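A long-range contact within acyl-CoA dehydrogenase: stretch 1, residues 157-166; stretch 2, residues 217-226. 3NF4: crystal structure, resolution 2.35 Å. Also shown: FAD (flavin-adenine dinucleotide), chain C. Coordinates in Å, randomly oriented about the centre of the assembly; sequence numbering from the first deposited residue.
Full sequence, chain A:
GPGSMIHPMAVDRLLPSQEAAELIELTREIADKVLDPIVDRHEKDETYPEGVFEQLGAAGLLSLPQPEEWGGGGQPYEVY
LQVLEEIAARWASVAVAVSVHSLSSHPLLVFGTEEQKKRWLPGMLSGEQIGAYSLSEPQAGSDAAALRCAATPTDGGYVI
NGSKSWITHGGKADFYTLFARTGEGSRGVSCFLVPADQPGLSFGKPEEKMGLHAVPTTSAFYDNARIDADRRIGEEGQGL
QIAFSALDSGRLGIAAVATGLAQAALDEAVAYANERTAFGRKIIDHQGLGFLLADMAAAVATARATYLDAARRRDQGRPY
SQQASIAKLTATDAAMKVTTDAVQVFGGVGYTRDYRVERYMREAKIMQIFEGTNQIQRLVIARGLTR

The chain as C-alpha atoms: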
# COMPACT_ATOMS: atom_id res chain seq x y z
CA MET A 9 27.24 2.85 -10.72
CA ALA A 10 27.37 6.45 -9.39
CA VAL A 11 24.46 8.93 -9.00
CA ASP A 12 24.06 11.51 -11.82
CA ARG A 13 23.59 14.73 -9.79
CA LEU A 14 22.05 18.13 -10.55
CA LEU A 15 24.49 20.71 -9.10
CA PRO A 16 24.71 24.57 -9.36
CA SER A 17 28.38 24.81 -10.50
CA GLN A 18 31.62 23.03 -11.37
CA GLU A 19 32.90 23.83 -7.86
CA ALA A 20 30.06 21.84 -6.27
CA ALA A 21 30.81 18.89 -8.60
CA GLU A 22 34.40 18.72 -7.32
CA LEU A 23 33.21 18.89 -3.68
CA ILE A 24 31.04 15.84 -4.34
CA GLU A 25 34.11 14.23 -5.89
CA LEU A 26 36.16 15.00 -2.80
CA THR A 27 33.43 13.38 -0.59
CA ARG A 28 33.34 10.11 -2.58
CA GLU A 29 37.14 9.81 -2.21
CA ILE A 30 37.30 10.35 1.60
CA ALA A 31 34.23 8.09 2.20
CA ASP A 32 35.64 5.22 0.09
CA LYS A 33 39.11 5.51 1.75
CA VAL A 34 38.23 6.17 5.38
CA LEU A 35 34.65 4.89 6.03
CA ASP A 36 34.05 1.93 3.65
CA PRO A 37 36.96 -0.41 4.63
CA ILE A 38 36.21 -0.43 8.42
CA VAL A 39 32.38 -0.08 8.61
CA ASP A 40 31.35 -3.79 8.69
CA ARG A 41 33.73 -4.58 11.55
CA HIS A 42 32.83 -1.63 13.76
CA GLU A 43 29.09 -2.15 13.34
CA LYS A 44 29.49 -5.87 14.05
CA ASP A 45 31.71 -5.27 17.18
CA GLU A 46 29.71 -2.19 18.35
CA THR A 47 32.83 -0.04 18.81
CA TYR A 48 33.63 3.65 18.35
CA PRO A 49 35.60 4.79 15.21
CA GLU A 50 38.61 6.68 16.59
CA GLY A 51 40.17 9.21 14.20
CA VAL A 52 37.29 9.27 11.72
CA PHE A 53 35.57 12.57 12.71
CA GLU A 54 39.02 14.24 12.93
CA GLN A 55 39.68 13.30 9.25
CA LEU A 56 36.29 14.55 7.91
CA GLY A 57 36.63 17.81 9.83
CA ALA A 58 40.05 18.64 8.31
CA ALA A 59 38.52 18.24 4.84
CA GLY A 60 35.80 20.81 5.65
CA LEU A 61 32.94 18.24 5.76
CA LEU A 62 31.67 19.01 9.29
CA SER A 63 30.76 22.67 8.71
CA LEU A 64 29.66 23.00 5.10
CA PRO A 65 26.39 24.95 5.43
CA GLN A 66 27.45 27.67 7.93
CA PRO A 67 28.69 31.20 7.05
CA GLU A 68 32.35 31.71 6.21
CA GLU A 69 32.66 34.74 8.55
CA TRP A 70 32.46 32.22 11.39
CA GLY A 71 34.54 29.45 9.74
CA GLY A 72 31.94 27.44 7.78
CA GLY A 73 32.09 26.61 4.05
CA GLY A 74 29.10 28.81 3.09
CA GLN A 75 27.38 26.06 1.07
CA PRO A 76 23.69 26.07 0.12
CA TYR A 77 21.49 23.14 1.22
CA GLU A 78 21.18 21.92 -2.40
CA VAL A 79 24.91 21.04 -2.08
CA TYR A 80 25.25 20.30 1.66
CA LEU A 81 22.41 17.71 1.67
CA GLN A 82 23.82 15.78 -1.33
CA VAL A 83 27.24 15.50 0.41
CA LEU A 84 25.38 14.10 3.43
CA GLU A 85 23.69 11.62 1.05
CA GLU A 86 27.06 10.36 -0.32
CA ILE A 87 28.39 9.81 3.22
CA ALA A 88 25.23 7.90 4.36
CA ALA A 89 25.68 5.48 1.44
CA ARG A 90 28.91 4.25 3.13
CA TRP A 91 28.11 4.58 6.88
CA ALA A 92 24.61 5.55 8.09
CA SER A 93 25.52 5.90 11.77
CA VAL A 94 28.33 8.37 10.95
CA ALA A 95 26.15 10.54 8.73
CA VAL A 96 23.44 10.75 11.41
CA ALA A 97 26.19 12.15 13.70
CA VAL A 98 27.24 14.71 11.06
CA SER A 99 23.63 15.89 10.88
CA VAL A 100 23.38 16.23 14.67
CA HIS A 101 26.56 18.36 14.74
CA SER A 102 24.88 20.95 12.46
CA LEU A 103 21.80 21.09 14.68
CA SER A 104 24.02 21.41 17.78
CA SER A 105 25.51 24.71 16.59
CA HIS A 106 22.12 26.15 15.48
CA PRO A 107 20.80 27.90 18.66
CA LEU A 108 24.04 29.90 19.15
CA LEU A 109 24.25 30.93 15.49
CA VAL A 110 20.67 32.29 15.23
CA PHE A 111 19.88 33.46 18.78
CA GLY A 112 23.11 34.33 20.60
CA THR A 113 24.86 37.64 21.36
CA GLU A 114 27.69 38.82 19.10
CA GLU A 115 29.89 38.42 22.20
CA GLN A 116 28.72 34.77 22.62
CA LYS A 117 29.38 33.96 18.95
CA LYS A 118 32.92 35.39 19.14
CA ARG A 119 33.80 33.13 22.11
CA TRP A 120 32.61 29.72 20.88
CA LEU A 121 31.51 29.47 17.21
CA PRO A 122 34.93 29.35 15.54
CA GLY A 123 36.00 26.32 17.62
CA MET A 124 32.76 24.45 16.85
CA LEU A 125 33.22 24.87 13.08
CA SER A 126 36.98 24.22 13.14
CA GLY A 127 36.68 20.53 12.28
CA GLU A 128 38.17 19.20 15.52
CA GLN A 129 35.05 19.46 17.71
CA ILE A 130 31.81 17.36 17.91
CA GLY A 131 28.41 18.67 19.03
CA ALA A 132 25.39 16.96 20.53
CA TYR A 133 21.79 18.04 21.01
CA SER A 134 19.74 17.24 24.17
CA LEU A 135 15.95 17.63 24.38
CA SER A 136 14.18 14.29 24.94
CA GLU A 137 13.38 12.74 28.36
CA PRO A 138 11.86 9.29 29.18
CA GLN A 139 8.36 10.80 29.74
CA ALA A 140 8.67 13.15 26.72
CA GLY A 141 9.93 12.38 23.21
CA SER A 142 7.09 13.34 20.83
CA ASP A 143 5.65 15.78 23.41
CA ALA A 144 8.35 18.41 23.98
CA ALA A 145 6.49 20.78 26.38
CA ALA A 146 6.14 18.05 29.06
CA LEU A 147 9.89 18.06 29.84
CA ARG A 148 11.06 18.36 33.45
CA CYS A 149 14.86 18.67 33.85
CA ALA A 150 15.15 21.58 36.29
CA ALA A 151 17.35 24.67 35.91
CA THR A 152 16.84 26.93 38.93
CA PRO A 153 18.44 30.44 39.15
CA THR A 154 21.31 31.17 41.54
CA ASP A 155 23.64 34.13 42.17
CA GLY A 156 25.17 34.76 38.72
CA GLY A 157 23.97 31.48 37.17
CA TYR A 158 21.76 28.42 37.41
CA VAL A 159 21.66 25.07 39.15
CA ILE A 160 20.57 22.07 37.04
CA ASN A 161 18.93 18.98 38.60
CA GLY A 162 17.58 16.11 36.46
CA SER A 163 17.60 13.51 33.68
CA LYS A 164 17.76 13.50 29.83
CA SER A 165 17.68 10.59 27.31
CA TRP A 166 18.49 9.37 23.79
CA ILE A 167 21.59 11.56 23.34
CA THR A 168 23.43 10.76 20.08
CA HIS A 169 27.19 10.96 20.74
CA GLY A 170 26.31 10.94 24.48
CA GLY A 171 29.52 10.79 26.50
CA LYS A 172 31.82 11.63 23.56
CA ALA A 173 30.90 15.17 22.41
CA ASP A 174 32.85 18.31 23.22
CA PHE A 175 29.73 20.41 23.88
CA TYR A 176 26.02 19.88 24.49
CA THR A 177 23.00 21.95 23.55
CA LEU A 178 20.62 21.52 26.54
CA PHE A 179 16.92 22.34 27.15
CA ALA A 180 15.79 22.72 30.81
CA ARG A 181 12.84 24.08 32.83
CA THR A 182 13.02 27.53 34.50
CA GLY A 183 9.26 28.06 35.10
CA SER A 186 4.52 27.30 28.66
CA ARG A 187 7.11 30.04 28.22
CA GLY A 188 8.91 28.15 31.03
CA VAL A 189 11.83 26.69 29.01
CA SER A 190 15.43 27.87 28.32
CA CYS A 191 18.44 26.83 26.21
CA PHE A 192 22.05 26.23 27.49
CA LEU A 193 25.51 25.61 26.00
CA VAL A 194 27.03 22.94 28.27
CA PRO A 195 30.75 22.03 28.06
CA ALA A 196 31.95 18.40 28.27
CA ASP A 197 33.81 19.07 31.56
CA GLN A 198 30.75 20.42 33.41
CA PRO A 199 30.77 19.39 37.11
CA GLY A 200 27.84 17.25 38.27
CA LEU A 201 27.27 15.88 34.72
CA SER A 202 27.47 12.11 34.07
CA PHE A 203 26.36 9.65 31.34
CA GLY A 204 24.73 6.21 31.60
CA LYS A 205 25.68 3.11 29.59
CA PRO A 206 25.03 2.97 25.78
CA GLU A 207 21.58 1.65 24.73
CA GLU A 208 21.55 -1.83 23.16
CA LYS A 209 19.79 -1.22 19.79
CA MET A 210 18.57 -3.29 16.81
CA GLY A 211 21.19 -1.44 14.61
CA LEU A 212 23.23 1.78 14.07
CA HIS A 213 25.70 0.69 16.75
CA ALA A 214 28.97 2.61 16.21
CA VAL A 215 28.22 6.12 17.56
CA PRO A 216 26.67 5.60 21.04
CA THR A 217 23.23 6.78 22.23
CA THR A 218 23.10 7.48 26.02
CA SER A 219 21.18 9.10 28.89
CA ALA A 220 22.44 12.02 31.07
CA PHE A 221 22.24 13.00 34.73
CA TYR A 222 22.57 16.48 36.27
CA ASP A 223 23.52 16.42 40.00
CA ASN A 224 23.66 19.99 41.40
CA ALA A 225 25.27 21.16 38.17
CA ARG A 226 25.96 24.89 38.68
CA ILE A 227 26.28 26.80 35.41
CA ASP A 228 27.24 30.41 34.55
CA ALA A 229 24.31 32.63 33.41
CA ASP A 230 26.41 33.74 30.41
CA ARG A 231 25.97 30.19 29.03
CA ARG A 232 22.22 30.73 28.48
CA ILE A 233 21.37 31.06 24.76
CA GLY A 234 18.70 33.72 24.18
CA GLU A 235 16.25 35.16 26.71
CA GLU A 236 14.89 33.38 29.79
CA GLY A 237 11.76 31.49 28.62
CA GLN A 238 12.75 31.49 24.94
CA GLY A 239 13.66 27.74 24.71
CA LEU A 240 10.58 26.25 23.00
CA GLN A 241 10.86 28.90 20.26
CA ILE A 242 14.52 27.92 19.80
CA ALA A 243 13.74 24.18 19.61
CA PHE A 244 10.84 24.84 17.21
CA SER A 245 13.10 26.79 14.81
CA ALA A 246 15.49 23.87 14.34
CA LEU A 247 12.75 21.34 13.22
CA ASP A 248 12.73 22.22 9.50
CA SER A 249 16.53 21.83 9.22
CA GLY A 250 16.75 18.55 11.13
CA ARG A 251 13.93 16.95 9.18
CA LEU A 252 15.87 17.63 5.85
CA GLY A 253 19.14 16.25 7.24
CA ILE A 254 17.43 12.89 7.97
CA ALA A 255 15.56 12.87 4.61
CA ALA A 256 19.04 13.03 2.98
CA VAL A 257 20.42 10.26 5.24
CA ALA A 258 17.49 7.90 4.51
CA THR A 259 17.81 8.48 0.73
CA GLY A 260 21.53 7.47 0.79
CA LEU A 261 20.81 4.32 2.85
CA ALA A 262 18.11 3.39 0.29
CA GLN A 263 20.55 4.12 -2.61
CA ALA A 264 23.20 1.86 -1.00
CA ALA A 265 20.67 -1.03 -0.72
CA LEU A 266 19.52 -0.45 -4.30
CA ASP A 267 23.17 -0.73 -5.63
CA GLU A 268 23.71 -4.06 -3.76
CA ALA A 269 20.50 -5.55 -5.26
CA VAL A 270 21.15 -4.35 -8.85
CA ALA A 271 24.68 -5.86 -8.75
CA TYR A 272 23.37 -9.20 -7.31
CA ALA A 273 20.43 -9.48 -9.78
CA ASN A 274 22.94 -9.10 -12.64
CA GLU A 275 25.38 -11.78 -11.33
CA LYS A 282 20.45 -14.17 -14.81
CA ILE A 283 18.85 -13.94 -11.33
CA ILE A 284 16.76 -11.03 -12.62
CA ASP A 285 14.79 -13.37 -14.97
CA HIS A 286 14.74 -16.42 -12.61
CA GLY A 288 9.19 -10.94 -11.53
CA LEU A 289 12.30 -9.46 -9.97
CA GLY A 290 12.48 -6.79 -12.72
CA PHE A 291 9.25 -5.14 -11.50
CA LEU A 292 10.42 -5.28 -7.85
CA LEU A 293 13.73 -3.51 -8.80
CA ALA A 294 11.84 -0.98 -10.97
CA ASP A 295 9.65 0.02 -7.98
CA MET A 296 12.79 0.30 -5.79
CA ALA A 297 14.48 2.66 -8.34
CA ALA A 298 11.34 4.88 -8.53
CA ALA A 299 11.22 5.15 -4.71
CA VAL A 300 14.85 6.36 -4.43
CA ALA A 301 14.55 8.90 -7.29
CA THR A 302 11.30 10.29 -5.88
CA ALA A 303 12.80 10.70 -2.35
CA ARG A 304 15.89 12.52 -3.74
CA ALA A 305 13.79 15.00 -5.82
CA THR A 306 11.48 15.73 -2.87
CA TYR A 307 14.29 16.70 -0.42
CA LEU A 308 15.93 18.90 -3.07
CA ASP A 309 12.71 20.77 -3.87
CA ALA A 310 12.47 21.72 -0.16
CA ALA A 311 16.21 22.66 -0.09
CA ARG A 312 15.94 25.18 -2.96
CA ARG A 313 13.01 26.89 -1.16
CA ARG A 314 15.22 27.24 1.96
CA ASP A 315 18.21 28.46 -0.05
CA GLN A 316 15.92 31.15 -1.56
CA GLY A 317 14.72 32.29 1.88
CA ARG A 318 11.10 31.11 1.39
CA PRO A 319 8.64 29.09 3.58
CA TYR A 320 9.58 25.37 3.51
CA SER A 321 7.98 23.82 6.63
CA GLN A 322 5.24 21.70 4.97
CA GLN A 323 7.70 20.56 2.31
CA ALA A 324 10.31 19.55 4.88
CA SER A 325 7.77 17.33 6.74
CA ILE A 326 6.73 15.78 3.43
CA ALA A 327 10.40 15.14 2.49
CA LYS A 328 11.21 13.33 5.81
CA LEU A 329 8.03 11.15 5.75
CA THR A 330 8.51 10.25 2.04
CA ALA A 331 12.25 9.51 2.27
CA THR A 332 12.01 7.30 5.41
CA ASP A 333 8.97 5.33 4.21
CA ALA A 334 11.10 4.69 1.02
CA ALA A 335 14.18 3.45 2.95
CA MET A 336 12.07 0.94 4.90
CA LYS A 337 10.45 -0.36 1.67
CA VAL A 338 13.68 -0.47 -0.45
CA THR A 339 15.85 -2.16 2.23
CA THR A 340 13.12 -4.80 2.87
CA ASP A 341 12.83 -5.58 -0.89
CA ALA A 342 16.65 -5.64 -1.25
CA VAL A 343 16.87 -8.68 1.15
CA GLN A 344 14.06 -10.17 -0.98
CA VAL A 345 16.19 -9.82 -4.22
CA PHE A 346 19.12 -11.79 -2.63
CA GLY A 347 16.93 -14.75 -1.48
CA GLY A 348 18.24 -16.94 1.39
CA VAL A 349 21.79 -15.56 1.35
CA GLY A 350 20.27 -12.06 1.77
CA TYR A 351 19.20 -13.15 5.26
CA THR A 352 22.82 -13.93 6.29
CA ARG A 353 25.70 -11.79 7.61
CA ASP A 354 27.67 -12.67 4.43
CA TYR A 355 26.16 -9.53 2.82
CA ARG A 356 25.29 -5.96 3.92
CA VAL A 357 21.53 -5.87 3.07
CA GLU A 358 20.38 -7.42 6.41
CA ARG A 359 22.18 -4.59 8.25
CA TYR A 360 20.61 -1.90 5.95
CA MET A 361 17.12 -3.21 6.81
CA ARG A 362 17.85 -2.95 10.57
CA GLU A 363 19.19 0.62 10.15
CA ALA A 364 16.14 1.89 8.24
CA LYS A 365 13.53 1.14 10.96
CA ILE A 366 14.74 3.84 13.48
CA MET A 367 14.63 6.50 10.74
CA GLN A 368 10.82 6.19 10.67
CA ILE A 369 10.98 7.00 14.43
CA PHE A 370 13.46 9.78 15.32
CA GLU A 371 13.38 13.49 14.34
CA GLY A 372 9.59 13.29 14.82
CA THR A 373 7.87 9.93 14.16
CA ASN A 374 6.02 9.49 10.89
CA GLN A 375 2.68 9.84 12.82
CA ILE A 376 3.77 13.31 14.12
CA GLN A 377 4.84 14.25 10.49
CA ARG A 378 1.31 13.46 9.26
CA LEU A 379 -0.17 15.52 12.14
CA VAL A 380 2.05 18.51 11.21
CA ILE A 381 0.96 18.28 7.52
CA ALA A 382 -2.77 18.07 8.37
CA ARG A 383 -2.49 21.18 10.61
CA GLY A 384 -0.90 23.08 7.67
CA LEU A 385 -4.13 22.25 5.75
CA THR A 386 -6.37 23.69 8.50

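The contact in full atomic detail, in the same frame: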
# COMPACT_ATOMS: atom_id res chain seq x y z
N GLY A 157 24.03 32.75 37.90
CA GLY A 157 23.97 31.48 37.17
C GLY A 157 22.71 30.66 37.32
O GLY A 157 21.63 31.21 37.50
N TYR A 158 22.87 29.35 37.21
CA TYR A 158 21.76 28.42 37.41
C TYR A 158 22.26 27.14 38.03
O TYR A 158 23.44 26.79 37.89
CB TYR A 158 21.07 28.09 36.07
CG TYR A 158 20.43 29.26 35.37
CD1 TYR A 158 19.08 29.55 35.56
CD2 TYR A 158 21.17 30.08 34.52
CE1 TYR A 158 18.49 30.63 34.92
CE2 TYR A 158 20.59 31.16 33.88
CZ TYR A 158 19.25 31.43 34.08
OH TYR A 158 18.66 32.49 33.45
N VAL A 159 21.37 26.44 38.73
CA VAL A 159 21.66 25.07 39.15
C VAL A 159 20.72 24.07 38.48
O VAL A 159 19.49 24.22 38.52
CB VAL A 159 21.74 24.91 40.71
CG1 VAL A 159 20.37 24.90 41.37
CG2 VAL A 159 22.53 23.66 41.07
N ILE A 160 21.31 23.06 37.83
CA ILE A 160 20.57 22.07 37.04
C ILE A 160 20.43 20.72 37.79
O ILE A 160 21.44 20.07 38.10
CB ILE A 160 21.25 21.81 35.67
CG1 ILE A 160 21.57 23.11 34.93
CG2 ILE A 160 20.36 20.90 34.79
CD1 ILE A 160 22.67 22.95 33.91
N ASN A 161 19.19 20.31 38.05
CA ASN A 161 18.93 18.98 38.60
C ASN A 161 17.96 18.16 37.73
O ASN A 161 16.78 18.53 37.57
CB ASN A 161 18.43 19.06 40.05
CG ASN A 161 19.45 19.73 40.99
OD1 ASN A 161 20.45 19.13 41.40
ND2 ASN A 161 19.19 21.00 41.33
N GLY A 162 18.46 17.07 37.15
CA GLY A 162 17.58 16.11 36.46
C GLY A 162 18.18 15.18 35.42
O GLY A 162 19.41 15.04 35.32
N SER A 163 17.29 14.58 34.64
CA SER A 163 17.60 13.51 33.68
C SER A 163 17.20 13.86 32.23
O SER A 163 16.16 14.49 32.01
CB SER A 163 16.84 12.24 34.07
OG SER A 163 17.41 11.58 35.18
N LYS A 164 18.03 13.42 31.28
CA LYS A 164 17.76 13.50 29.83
C LYS A 164 18.04 12.13 29.16
O LYS A 164 18.78 11.31 29.71
CB LYS A 164 18.63 14.58 29.18
CG LYS A 164 18.24 16.02 29.53
CD LYS A 164 16.90 16.36 28.90
CE LYS A 164 16.69 17.84 28.74
NZ LYS A 164 15.27 18.22 28.48
N SER A 165 17.48 11.89 27.97
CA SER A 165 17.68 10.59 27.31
C SER A 165 17.88 10.64 25.80
O SER A 165 17.71 11.68 25.15
CB SER A 165 16.56 9.62 27.68
OG SER A 165 15.31 10.18 27.44
N TRP A 166 18.29 9.51 25.24
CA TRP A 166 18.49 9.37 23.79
C TRP A 166 19.46 10.40 23.23
O TRP A 166 19.15 11.03 22.25
CB TRP A 166 17.16 9.44 23.02
CG TRP A 166 16.03 8.56 23.55
CD1 TRP A 166 14.84 8.98 24.10
CD2 TRP A 166 15.97 7.12 23.55
NE1 TRP A 166 14.08 7.90 24.47
CE2 TRP A 166 14.74 6.75 24.15
CE3 TRP A 166 16.85 6.11 23.13
CZ2 TRP A 166 14.36 5.42 24.32
CZ3 TRP A 166 16.47 4.77 23.30
CH2 TRP A 166 15.23 4.44 23.89
N THR A 217 24.39 6.02 21.80
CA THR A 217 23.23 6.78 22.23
C THR A 217 23.07 6.57 23.75
O THR A 217 22.92 5.44 24.21
CB THR A 217 21.95 6.27 21.46
OG1 THR A 217 22.16 6.37 20.03
CG2 THR A 217 20.70 7.06 21.84
N THR A 218 23.10 7.64 24.54
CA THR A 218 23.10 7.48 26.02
C THR A 218 22.17 8.46 26.75
O THR A 218 21.78 9.49 26.19
CB THR A 218 24.53 7.63 26.66
OG1 THR A 218 24.87 9.03 26.80
CG2 THR A 218 25.65 6.89 25.85
N SER A 219 21.86 8.15 28.01
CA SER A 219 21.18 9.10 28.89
C SER A 219 22.15 10.04 29.63
O SER A 219 23.38 9.82 29.61
CB SER A 219 20.26 8.35 29.86
OG SER A 219 21.01 7.71 30.88
N ALA A 220 21.62 11.10 30.25
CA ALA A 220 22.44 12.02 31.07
C ALA A 220 21.83 12.36 32.43
O ALA A 220 20.61 12.39 32.59
CB ALA A 220 22.80 13.32 30.30
N PHE A 221 22.70 12.65 33.39
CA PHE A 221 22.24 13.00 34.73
C PHE A 221 22.91 14.25 35.28
O PHE A 221 24.13 14.33 35.36
CB PHE A 221 22.43 11.81 35.67
CG PHE A 221 21.93 12.06 37.07
CD1 PHE A 221 20.57 12.31 37.32
CD2 PHE A 221 22.82 12.04 38.15
CE1 PHE A 221 20.10 12.54 38.61
CE2 PHE A 221 22.37 12.27 39.45
CZ PHE A 221 21.01 12.52 39.69
N TYR A 222 22.09 15.23 35.66
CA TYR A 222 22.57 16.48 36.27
C TYR A 222 22.37 16.49 37.80
O TYR A 222 21.24 16.47 38.30
CB TYR A 222 21.91 17.71 35.62
CG TYR A 222 22.31 17.98 34.17
CD1 TYR A 222 23.35 18.87 33.88
CD2 TYR A 222 21.64 17.36 33.10
CE1 TYR A 222 23.73 19.14 32.55
CE2 TYR A 222 22.00 17.61 31.76
CZ TYR A 222 23.05 18.51 31.50
OH TYR A 222 23.41 18.76 30.21
N ASP A 223 23.49 16.53 38.53
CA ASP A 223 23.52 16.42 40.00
C ASP A 223 24.11 17.71 40.59
O ASP A 223 25.34 17.84 40.70
CB ASP A 223 24.40 15.22 40.37
CG ASP A 223 24.26 14.77 41.84
OD1 ASP A 223 23.55 15.42 42.65
OD2 ASP A 223 24.86 13.72 42.18
N ASN A 224 23.24 18.65 40.96
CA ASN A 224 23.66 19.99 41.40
C ASN A 224 24.69 20.62 40.47
O ASN A 224 25.76 21.04 40.90
CB ASN A 224 24.18 19.97 42.85
CG ASN A 224 23.07 20.11 43.88
OD1 ASN A 224 22.11 20.87 43.68
ND2 ASN A 224 23.21 19.40 45.00
N ALA A 225 24.36 20.65 39.19
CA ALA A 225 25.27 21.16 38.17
C ALA A 225 25.12 22.67 38.03
O ALA A 225 24.26 23.15 37.29
CB ALA A 225 25.03 20.45 36.85
N ARG A 226 25.97 23.42 38.75
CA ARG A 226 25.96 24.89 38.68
C ARG A 226 26.56 25.37 37.36
O ARG A 226 27.64 24.94 36.95
CB ARG A 226 26.71 25.51 39.87
PA FAD C . 6.40 8.29 22.16
O1A FAD C . 6.26 9.79 22.15
O2A FAD C . 6.16 7.58 23.47
O5B FAD C . 5.38 7.67 21.08
C5B FAD C . 5.03 6.29 21.01
C4B FAD C . 4.03 6.08 19.86
O4B FAD C . 2.84 6.89 20.01
C3B FAD C . 4.64 6.45 18.51
O3B FAD C . 4.24 5.48 17.54
C2B FAD C . 4.03 7.79 18.16
O2B FAD C . 4.02 8.03 16.74
C1B FAD C . 2.65 7.72 18.85
N9A FAD C . 2.22 9.10 19.18
C8A FAD C . 2.79 9.92 20.11
N7A FAD C . 2.15 11.11 20.09
C5A FAD C . 1.18 11.03 19.15
C6A FAD C . 0.21 11.92 18.69
N6A FAD C . 0.13 13.17 19.22
N1A FAD C . -0.66 11.52 17.70
C2A FAD C . -0.58 10.29 17.17
N3A FAD C . 0.36 9.42 17.60
C4A FAD C . 1.23 9.77 18.57
N1 FAD C . 16.31 12.90 20.98
C2 FAD C . 17.01 14.08 21.09
O2 FAD C . 16.46 15.10 21.58
N3 FAD C . 18.30 14.15 20.69
C4 FAD C . 18.93 13.07 20.15
O4 FAD C . 20.13 13.18 19.79
C4X FAD C . 18.23 11.86 20.02
N5 FAD C . 18.84 10.76 19.50
C5X FAD C . 18.16 9.59 19.40
C6 FAD C . 18.79 8.46 18.88
C7 FAD C . 18.11 7.25 18.77
C7M FAD C . 18.83 6.05 18.19
C8 FAD C . 16.78 7.18 19.20
C8M FAD C . 15.94 5.93 19.13
C9 FAD C . 16.15 8.31 19.72
C9A FAD C . 16.82 9.52 19.83
N10 FAD C . 16.18 10.61 20.34
C10 FAD C . 16.88 11.78 20.45
C1' FAD C . 14.76 10.53 20.80
C2' FAD C . 13.71 10.43 19.66
O2' FAD C . 13.61 11.70 18.97
C3' FAD C . 12.34 9.89 20.16
O3' FAD C . 12.54 8.52 20.55
C4' FAD C . 11.15 9.92 19.17
O4' FAD C . 11.03 11.21 18.53
C5' FAD C . 9.76 9.53 19.74
O5' FAD C . 9.50 9.75 21.15
P FAD C . 9.23 8.50 22.15
O1P FAD C . 10.35 7.49 21.96
O2P FAD C . 8.97 8.99 23.54
O3P FAD C . 7.85 7.89 21.56
O HOH W 1 19.80 9.80 34.17

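The first stretch is a single strand; the second runs antiparallel to it in two strand segments separated by a corner, and a ladder of backbone hydrogen bonds holds them together. At Lys164 and Ala220 the pairing is reciprocal: Ala220 N donates to Lys164 O at 2.9 Å, and Lys164 N to Ala220 O at 3.1 Å. Gly162 and Tyr222 form the next such pair, with Tyr222 N 2.7 Å from Gly162 O in a nearly straight bond and Gly162 N 3.1 Å from Tyr222 O. Beyond it, Ile160 N donates to Ala225 O at 3.0 Å and Ala225 N to Ile160 O at 3.2 Å.

Between the last two pairs the register slips by one residue, a beta bulge, where the second stretch turns a corner through Asp223 and Asn224. Asn161 serves this irregular point. Its CA-to-CB bond points sideways, but the side chain bends back so that Asn161 OD1 accepts a hydrogen bond from Asn224 N at 2.9 Å. A short amide side chain is well suited to supplying an acceptor where the backbone ladder is interrupted. Gly162 also fits its position: its backbone angles, phi 158° and psi -165°, would jam a CB against the preceding carbonyl oxygen.

Weaker CA-H...O contacts lie between the rungs (Asn161 CA to Tyr222 O, 3.4 Å; Ser163 CA to Ala220 O, 3.4 Å), and another extends the ladder past its last rung, Arg226 CA to Tyr158 O at 3.3 Å. A water reinforces the Ser163 region, its oxygen lying 3.1 Å from Ser163 OG and donating to Ala220 O, also at 3.1 Å; serine suits this place by offering a hydroxyl to that water. Beside Ser163 the edge of the Phe221 ring approaches, with Phe221 CD1 3.9 Å from Ser163 OG.

The side chains of Ile160, Lys164, Ala220, Tyr222 and Ala225 share one face of the sheet and are buried. Ile160 is central to the apolar packing there: Ile160 CG2 comes within 3.6 Å of Tyr222 CG, while Ile160 CB is 4.2 Å from Ala225 CB. The branched aliphatic chain thus fills space beside both an aromatic ring and a small methyl. Lys164 CB lies 4.5 Å from Ala220 CB, before the lysine chain leads away to a hydrogen bond made by NZ elsewhere in the structure.

At the far end, Thr217 CG2 packs 3.7 Å from Trp166 CA and lies at the edge of the indole ring, while FAD O3' lies over one face of that ring. The same threonine methyl, Thr217 CG2, is 3.8 Å from FAD C6, so it touches both strand and flavin. In all, the contact buries 742 Å², counting both sides.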